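Local coordinates for protein ECXA (Escherichia coli, PDB 4L63) that probably acts as a zinc-dependent metallopeptidase of the metzincin type, holding one zinc ion through three histidines, at residues L169-G174 against I198-S203; Y35-E40 against V91-T96. All coordinates share one frame; numbering follows the deposited sequence.

Along the chain the two contacts follow in series, neither nested nor crossed. Contact 2 closes first: 35-40, at the end of strand 33-36, is joined to strand 91-96 over a span of 50 residues that holds helix 60-70 and strand 78-80, and it pairs two neighbouring parallel strands of the mixed sheet. The chain then runs through helix 146-165, which carries H160 and H164, before contact 1 closes a loop of 23 residues by holding 169-174 against 198-203 beside the zinc. The contact centres are about 24 Å apart, on opposite sides of the chain's centre, and helix 146-165 has side-chain neighbours in both.

Contact 1 (L169-G174 against I198-S203); sequences LHNNEG and IMLNGS. With ZN (zinc ion), chain G.
H170 and N171 face N201 and L200 where two loops without regular secondary structure run together, the CA atoms of H170 and N201 being 5.1 Å apart. Between the backbones, N171 N donates to M199 O (3.2 Å), arriving 36° above the carbonyl plane, and H170 CA makes a CA-H...O contact with the same oxygen. A type I beta turn from H170 to E173 folds the first loop back on itself.

Two asparagines of this turn then grip N201. N171 CG sits between its own backbone N and carbonyl carbon (chi1 73°), and the amide oxygen OD1 beyond it accepts from N201 N at 2.9 Å; L200 CD2 lies over a face of that amide. N172 OD1 takes N201 ND2 at 2.9 Å, in its carbonyl plane and on a lone pair, although the two amide planes stand 67° apart. N201 OD1 accepts from S203 N in an Asx turn, so both ends of its amide are bonded. N201 CA lies over one face of the H170 ring, displaced toward the rim, 4.2 Å from the ring centroid in a CH-pi contact.

Behind the metal ligand, E173 OE2 accepts from H170 ND1 at 2.8 Å while OE1 takes H170 N, both donors standing above the carboxylate plane. The bond to ND1 limits rotation of the imidazole and would be expected to strengthen its electron donation to the metal. On the far side of the ring H170 NE2 binds zinc at 2.1 Å, and a water oxygen lies 2.5 Å from the zinc. H160 and H164 of helix 146-165 complete the protein ligands, giving the three-histidine zinc site characteristic of metzincins; M199, packing by CB on L169 O and touching H160 and H164, is consistent with their Met-turn.

Contact 2 (Y35-E40 against V91-T96); sequences YTVPDE and VSFSTT
The rings of Y35 and F93 meet obliquely, with centroids 5.7 Å apart and planes at 71°. Y35 CD2 approaches F93 CE1 to 3.9 Å. Each ring also has an in-plane neighbour at its edge: V37 CG2 beside Y35, and the backbone oxygen T36 O beside F93. That methyl of V37 additionally reaches F93 CB at 3.9 Å, so that it touches both residues, alongside the pair rather than between the rings. F93 CG lies anti to its carbonyl carbon (chi1 -72°); the CD1-CE1 side of the ring is the part that meets Y35 CD2. Helix 60-70 packs on the pair: F68 meets the Y35 ring, V64 touches both residues and Y60 touches F93.

The backbones form parallel bridges, Y35 with V91 and T36 with S92. T36 N donates to V91 O at 2.9 Å and T36 O accepts from F93 N at 3.0 Å; both donors approach nearly along the C=O axis. T36 thus uses its N-H and its carbonyl toward the same neighbouring strand, on residues two apart. Y35 and V91 put their side chains on one face of the sheet, with their CB atoms 3.8 Å apart, while T36 and S92 occupy the other. Beyond the ladder, P38 turns toward strand 91-96, and its CD comes within 3.3 Å of F93 O.

On the aromatic face, contact between side chains is apolar, and from helix 146-165 I162 touches F93 and I165 touches V91. The chemistry therefore divides in two: directional amide bonds set the strand register, whereas less directional packing of Y35, V37, V91 and F93 joins this part of the sheet to the helices.

Contact 1 (L169-G174 against I198-S203)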
loop_
_atom_site.group_PDB
_atom_site.type_symbol
_atom_site.label_atom_id
_atom_site.label_comp_id
_atom_site.label_asym_id
_atom_site.label_seq_id
_atom_site.Cartn_x
_atom_site.Cartn_y
_atom_site.Cartn_z
ATOM N N LEU A 169 8.554 10.847 17.980
ATOM C CA LEU A 169 9.766 11.632 17.796
ATOM C C LEU A 169 9.597 12.441 16.514
ATOM O O LEU A 169 8.467 12.663 16.075
ATOM C CB LEU A 169 10.995 10.720 17.749
ATOM C CG LEU A 169 11.204 9.915 19.045
ATOM C CD1 LEU A 169 12.210 8.797 18.840
ATOM C CD2 LEU A 169 11.646 10.816 20.199
ATOM N N HIS A 170 10.697 12.887 15.912
ATOM C CA HIS A 170 10.597 13.646 14.664
ATOM C C HIS A 170 10.638 12.748 13.444
ATOM O O HIS A 170 11.208 11.662 13.493
ATOM C CB HIS A 170 11.724 14.668 14.563
ATOM C CG HIS A 170 11.678 15.712 15.630
ATOM N ND1 HIS A 170 12.805 16.149 16.287
ATOM C CD2 HIS A 170 10.640 16.404 16.154
ATOM C CE1 HIS A 170 12.464 17.064 17.179
ATOM N NE2 HIS A 170 11.157 17.239 17.113
ATOM N N ASN A 171 10.073 13.238 12.343
ATOM C CA ASN A 171 9.958 12.454 11.104
ATOM C C ASN A 171 11.275 11.855 10.630
ATOM O O ASN A 171 11.289 10.761 10.061
ATOM C CB ASN A 171 9.346 13.316 9.989
ATOM C CG ASN A 171 10.310 14.364 9.442
ATOM O OD1 ASN A 171 10.805 15.214 10.180
ATOM N ND2 ASN A 171 10.534 14.339 8.122
ATOM N N ASN A 172 12.382 12.552 10.873
ATOM C CA ASN A 172 13.655 12.122 10.311
ATOM C C ASN A 172 14.574 11.451 11.323
ATOM O O ASN A 172 15.793 11.371 11.110
ATOM C CB ASN A 172 14.380 13.315 9.668
ATOM C CG ASN A 172 14.540 14.496 10.624
ATOM O OD1 ASN A 172 14.333 14.369 11.837
ATOM N ND2 ASN A 172 14.940 15.646 10.079
ATOM N N GLU A 173 14.000 10.963 12.423
ATOM C CA GLU A 173 14.827 10.413 13.498
ATOM C C GLU A 173 14.768 8.892 13.615
ATOM O O GLU A 173 15.181 8.322 14.633
ATOM C CB GLU A 173 14.454 11.073 14.827
ATOM C CG GLU A 173 15.036 12.485 14.941
ATOM C CD GLU A 173 14.482 13.286 16.102
ATOM O OE1 GLU A 173 13.506 12.832 16.743
ATOM O OE2 GLU A 173 15.034 14.380 16.369
ATOM N N GLY A 174 14.295 8.236 12.556
ATOM C CA GLY A 174 14.367 6.789 12.477
ATOM C C GLY A 174 15.815 6.333 12.586
ATOM O O GLY A 174 16.676 6.811 11.848
ATOM N N ILE A 198 2.714 16.841 11.914
ATOM C CA ILE A 198 2.985 17.963 12.791
ATOM C C ILE A 198 4.241 17.663 13.621
ATOM O O ILE A 198 4.714 18.505 14.389
ATOM C CB ILE A 198 1.765 18.262 13.693
ATOM C CG1 ILE A 198 1.877 19.664 14.310
ATOM C CG2 ILE A 198 1.565 17.144 14.716
ATOM C CD1 ILE A 198 0.580 20.188 14.895
ATOM N N MET A 199 4.796 16.464 13.438
ATOM C CA MET A 199 6.045 16.090 14.111
ATOM C C MET A 199 7.256 16.215 13.192
ATOM O O MET A 199 8.298 15.603 13.452
ATOM C CB MET A 199 5.964 14.665 14.651
ATOM C CG MET A 199 4.765 14.416 15.544
ATOM S SD MET A 199 4.732 15.576 16.932
ATOM C CE MET A 199 6.243 15.133 17.814
ATOM N N LEU A 200 7.113 16.979 12.114
ATOM C CA LEU A 200 8.260 17.352 11.290
ATOM C C LEU A 200 9.356 17.926 12.178
ATOM O O LEU A 200 9.071 18.648 13.134
ATOM C CB LEU A 200 7.868 18.378 10.228
ATOM C CG LEU A 200 6.996 17.882 9.077
ATOM C CD1 LEU A 200 6.762 19.013 8.079
ATOM C CD2 LEU A 200 7.612 16.663 8.403
ATOM N N ASN A 201 10.604 17.582 11.880
ATOM C CA ASN A 201 11.731 18.145 12.606
ATOM C C ASN A 201 11.843 19.633 12.285
ATOM O O ASN A 201 12.044 20.015 11.129
ATOM C CB ASN A 201 13.022 17.401 12.250
ATOM C CG ASN A 201 14.146 17.676 13.225
ATOM O OD1 ASN A 201 14.289 18.792 13.722
ATOM N ND2 ASN A 201 14.960 16.659 13.494
ATOM N N GLY A 202 11.701 20.470 13.311
ATOM C CA GLY A 202 11.659 21.911 13.129
ATOM C C GLY A 202 12.997 22.504 12.736
ATOM O O GLY A 202 13.076 23.655 12.295
ATOM N N SER A 203 14.056 21.718 12.905
ATOM C CA SER A 203 15.386 22.122 12.464
ATOM C C SER A 203 15.507 22.046 10.946
ATOM O O SER A 203 16.370 22.689 10.352
ATOM C CB SER A 203 16.462 21.243 13.114
ATOM O OG SER A 203 16.511 21.430 14.520
HETATM ZN ZN ZN G . 10.059 18.219 18.587
HETATM O O HOH W 1 10.450 19.913 20.372
#

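Contact 2 (Y35-E40 against V91-T96)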
loop_
_atom_site.group_PDB
_atom_site.type_symbol
_atom_site.label_atom_id
_atom_site.label_comp_id
_atom_site.label_asym_id
_atom_site.label_seq_id
_atom_site.Cartn_x
_atom_site.Cartn_y
_atom_site.Cartn_z
ATOM N N TYR A 35 -2.629 15.042 33.906
ATOM C CA TYR A 35 -1.616 16.074 33.705
ATOM C C TYR A 35 -1.872 17.356 34.493
ATOM O O TYR A 35 -3.020 17.714 34.757
ATOM C CB TYR A 35 -1.489 16.396 32.217
ATOM C CG TYR A 35 -2.691 17.082 31.616
ATOM C CD1 TYR A 35 -3.766 16.344 31.132
ATOM C CD2 TYR A 35 -2.741 18.465 31.506
ATOM C CE1 TYR A 35 -4.864 16.966 30.572
ATOM C CE2 TYR A 35 -3.834 19.094 30.949
ATOM C CZ TYR A 35 -4.891 18.342 30.481
ATOM O OH TYR A 35 -5.981 18.966 29.922
ATOM N N THR A 36 -0.791 18.040 34.863
ATOM C CA THR A 36 -0.889 19.285 35.621
ATOM C C THR A 36 -0.544 20.500 34.759
ATOM O O THR A 36 0.368 20.448 33.929
ATOM C CB THR A 36 0.034 19.274 36.862
ATOM O OG1 THR A 36 1.398 19.442 36.456
ATOM C CG2 THR A 36 -0.115 17.973 37.641
ATOM N N VAL A 37 -1.288 21.587 34.956
ATOM C CA VAL A 37 -1.046 22.842 34.245
ATOM C C VAL A 37 -1.181 24.045 35.185
ATOM O O VAL A 37 -2.279 24.365 35.639
ATOM C CB VAL A 37 -2.013 23.027 33.055
ATOM C CG1 VAL A 37 -1.785 24.375 32.394
ATOM C CG2 VAL A 37 -1.842 21.909 32.041
ATOM N N PRO A 38 -0.103 24.768 35.411
ATOM C CA PRO A 38 -0.116 25.916 36.317
ATOM C C PRO A 38 -0.973 27.107 35.875
ATOM O O PRO A 38 -1.121 27.354 34.691
ATOM C CB PRO A 38 1.351 26.280 36.389
ATOM C CG PRO A 38 2.034 24.943 36.300
ATOM C CD PRO A 38 1.143 24.003 35.534
ATOM N N ASP A 39 -1.489 27.856 36.856
ATOM C CA ASP A 39 -2.610 28.800 36.730
ATOM C C ASP A 39 -2.434 29.935 35.744
ATOM O O ASP A 39 -3.411 30.374 35.140
ATOM C CB ASP A 39 -2.972 29.408 38.101
ATOM C CG ASP A 39 -4.053 30.519 38.012
ATOM O OD1 ASP A 39 -5.147 30.254 37.478
ATOM O OD2 ASP A 39 -3.804 31.653 38.477
ATOM N N GLU A 40 -1.229 30.456 35.620
ATOM C CA GLU A 40 -1.027 31.670 34.857
ATOM C C GLU A 40 -1.473 31.531 33.426
ATOM O O GLU A 40 -1.410 30.475 32.845
ATOM C CB GLU A 40 0.451 32.030 34.837
ATOM N N VAL A 91 2.211 13.709 34.109
ATOM C CA VAL A 91 2.623 14.602 33.029
ATOM C C VAL A 91 2.569 16.060 33.485
ATOM O O VAL A 91 1.576 16.503 34.061
ATOM C CB VAL A 91 1.741 14.418 31.778
ATOM C CG1 VAL A 91 2.090 15.451 30.715
ATOM C CG2 VAL A 91 1.890 13.009 31.236
ATOM N N SER A 92 3.646 16.798 33.234
ATOM C CA SER A 92 3.759 18.170 33.712
ATOM C C SER A 92 3.922 19.174 32.579
ATOM O O SER A 92 4.799 19.027 31.723
ATOM C CB SER A 92 4.937 18.292 34.675
ATOM O OG SER A 92 4.961 17.206 35.581
ATOM N N PHE A 93 3.070 20.193 32.575
ATOM C CA PHE A 93 3.226 21.317 31.660
ATOM C C PHE A 93 3.744 22.514 32.447
ATOM O O PHE A 93 3.437 22.651 33.626
ATOM C CB PHE A 93 1.903 21.648 30.966
ATOM C CG PHE A 93 1.494 20.640 29.929
ATOM C CD1 PHE A 93 0.872 19.458 30.298
ATOM C CD2 PHE A 93 1.737 20.872 28.583
ATOM C CE1 PHE A 93 0.497 18.524 29.341
ATOM C CE2 PHE A 93 1.366 19.942 27.621
ATOM C CZ PHE A 93 0.746 18.766 28.004
ATOM N N SER A 94 4.541 23.363 31.805
ATOM C CA SER A 94 5.088 24.541 32.470
ATOM C C SER A 94 5.686 25.538 31.485
ATOM O O SER A 94 5.839 25.251 30.294
ATOM C CB SER A 94 6.153 24.138 33.496
ATOM O OG SER A 94 7.231 23.462 32.874
ATOM N N THR A 95 6.022 26.715 32.001
ATOM C CA THR A 95 6.678 27.748 31.216
ATOM C C THR A 95 8.084 27.971 31.753
ATOM O O THR A 95 8.345 27.750 32.937
ATOM C CB THR A 95 5.899 29.077 31.249
ATOM O OG1 THR A 95 5.736 29.499 32.608
ATOM C CG2 THR A 95 4.529 28.913 30.615
ATOM N N THR A 96 8.988 28.405 30.883
ATOM C CA THR A 96 10.364 28.683 31.280
ATOM C C THR A 96 10.862 29.977 30.646
ATOM O O THR A 96 10.213 30.533 29.761
ATOM C CB THR A 96 11.317 27.537 30.882
ATOM O OG1 THR A 96 11.249 27.323 29.465
ATOM C CG2 THR A 96 10.959 26.246 31.607
#